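PDB 3ZPJ: Ton_1535 from Thermococcus onnurineus, which is of unknown function but folds as an alpha-solenoid of packed helices that includes an unusual left-handed helical turn. Local coordinates for residues Ile319-Glu322 / Leu323-Lys327. Sequence-based numbering, arbitrary orientation.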
loop_
_atom_site.group_PDB
_atom_site.type_symbol
_atom_site.label_atom_id
_atom_site.label_comp_id
_atom_site.label_asym_id
_atom_site.label_seq_id
_atom_site.Cartn_x
_atom_site.Cartn_y
_atom_site.Cartn_z
ATOM N N ILE A 319 24.395 17.742 -1.191
ATOM C CA ILE A 319 24.276 18.923 -0.351
ATOM C C ILE A 319 24.909 20.124 -1.040
ATOM O O ILE A 319 24.347 21.219 -1.040
ATOM C CB ILE A 319 24.948 18.705 1.013
ATOM C CG1 ILE A 319 24.160 17.679 1.836
ATOM C CG2 ILE A 319 25.086 20.028 1.760
ATOM C CD1 ILE A 319 24.918 17.171 3.070
ATOM N N ALA A 320 26.066 19.901 -1.652
ATOM C CA ALA A 320 26.808 20.986 -2.275
ATOM C C ALA A 320 26.095 21.513 -3.514
ATOM O O ALA A 320 26.112 22.713 -3.771
ATOM C CB ALA A 320 28.218 20.549 -2.612
ATOM N N LEU A 321 25.471 20.625 -4.280
ATOM C CA LEU A 321 24.723 21.056 -5.456
ATOM C C LEU A 321 23.539 21.922 -5.048
ATOM O O LEU A 321 23.285 22.972 -5.648
ATOM C CB LEU A 321 24.217 19.861 -6.263
ATOM C CG LEU A 321 25.252 18.937 -6.902
ATOM C CD1 LEU A 321 24.538 17.881 -7.730
ATOM C CD2 LEU A 321 26.257 19.714 -7.744
ATOM N N GLU A 322 22.813 21.470 -4.029
ATOM C CA GLU A 322 21.665 22.211 -3.537
ATOM C C GLU A 322 22.102 23.585 -3.054
ATOM O O GLU A 322 21.433 24.584 -3.310
ATOM C CB GLU A 322 20.980 21.466 -2.400
ATOM C CG GLU A 322 19.678 22.116 -1.985
ATOM C CD GLU A 322 18.629 22.050 -3.078
ATOM O OE1 GLU A 322 18.649 21.066 -3.854
ATOM O OE2 GLU A 322 17.785 22.971 -3.157
ATOM N N LEU A 323 23.224 23.629 -2.347
ATOM C CA LEU A 323 23.795 24.906 -1.943
ATOM C C LEU A 323 23.884 25.846 -3.139
ATOM O O LEU A 323 23.378 26.954 -3.084
ATOM C CB LEU A 323 25.164 24.726 -1.288
ATOM C CG LEU A 323 25.122 24.387 0.202
ATOM C CD1 LEU A 323 26.502 24.482 0.825
ATOM C CD2 LEU A 323 24.155 25.302 0.927
ATOM N N VAL A 324 24.471 25.372 -4.235
ATOM C CA VAL A 324 24.655 26.186 -5.438
ATOM C C VAL A 324 23.363 26.808 -5.979
ATOM O O VAL A 324 23.285 28.032 -6.158
ATOM C CB VAL A 324 25.367 25.392 -6.548
ATOM C CG1 VAL A 324 25.206 26.083 -7.897
ATOM C CG2 VAL A 324 26.833 25.228 -6.197
ATOM N N ARG A 325 22.359 25.970 -6.230
ATOM C CA ARG A 325 21.057 26.447 -6.692
ATOM C C ARG A 325 20.546 27.608 -5.846
ATOM O O ARG A 325 20.037 28.599 -6.369
ATOM C CB ARG A 325 20.040 25.309 -6.677
ATOM C CG ARG A 325 20.315 24.268 -7.734
ATOM C CD ARG A 325 20.263 22.866 -7.175
ATOM N NE ARG A 325 20.608 21.880 -8.199
ATOM C CZ ARG A 325 20.542 20.560 -8.035
ATOM N NH1 ARG A 325 20.134 20.042 -6.879
ATOM N NH2 ARG A 325 20.884 19.755 -9.035
ATOM N N ARG A 326 20.727 27.491 -4.537
ATOM C CA ARG A 326 20.150 28.427 -3.589
ATOM C C ARG A 326 21.141 29.477 -3.111
ATOM O O ARG A 326 20.995 29.975 -1.997
ATOM C CB ARG A 326 19.612 27.653 -2.381
ATOM C CG ARG A 326 18.813 26.393 -2.754
ATOM C CD ARG A 326 18.487 25.543 -1.533
ATOM N NE ARG A 326 18.541 26.321 -0.297
ATOM C CZ ARG A 326 18.203 25.849 0.901
ATOM N NH1 ARG A 326 17.773 24.597 1.027
ATOM N NH2 ARG A 326 18.291 26.632 1.970
ATOM N N LYS A 327 22.135 29.809 -3.938
ATOM C CA LYS A 327 23.209 30.738 -3.545
ATOM C C LYS A 327 24.000 30.183 -2.345
ATOM O O LYS A 327 24.459 29.047 -2.385
ATOM C CB LYS A 327 22.646 32.141 -3.252
ATOM C CG LYS A 327 23.663 33.282 -3.123
ATOM C CD LYS A 327 22.984 34.536 -2.567
ATOM C CE LYS A 327 23.617 35.016 -1.268
ATOM N NZ LYS A 327 24.869 35.790 -1.507
#
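E322 meets R325 and R326, three and four residues further on, at the C-terminal end of helix 309-325. Its OE1 forms a long salt bridge with NH1 of R325, at 3.5 Å. OE1 approaches the guanidinium rim close to the plane of the group, yet carboxylate and guanidinium planes are 68° apart, so one oxygen, not a parallel pair, makes the contact. CB of L321 sits 4.1 Å above the centre of one face of the same guanidinium, a contact through an aliphatic carbon. The R325 chain bends at chi2 (132°), which brings its CD to 3.4 Å from O of L321 and lays the arm back along the preceding turn. With R326 the carboxylate meets the aliphatic part of the chain: OE2 of E322 stands 3.1 Å from CD of R326, while OE2 of E322 and NE of R326 are 4.5 Å apart, a gap too wide for an ion pair, though the charges are complementary and may still attract.

Backbone bonds set this spacing. N of R325 bonds O of L321 at 3.2 Å, and N of R326 bonds O of E322 at 3.2 Å with an N-H...O angle of 150°. R326 is the first residue to leave helical geometry.

NH1 of R326 is hydrogen-bonded to O of G294, just before helix 296-303. I319, E322, L323 and R326 touch that helix, whereas A320 and L323 meet helix 332-338, placing this helix end between two neighbours of the solenoid.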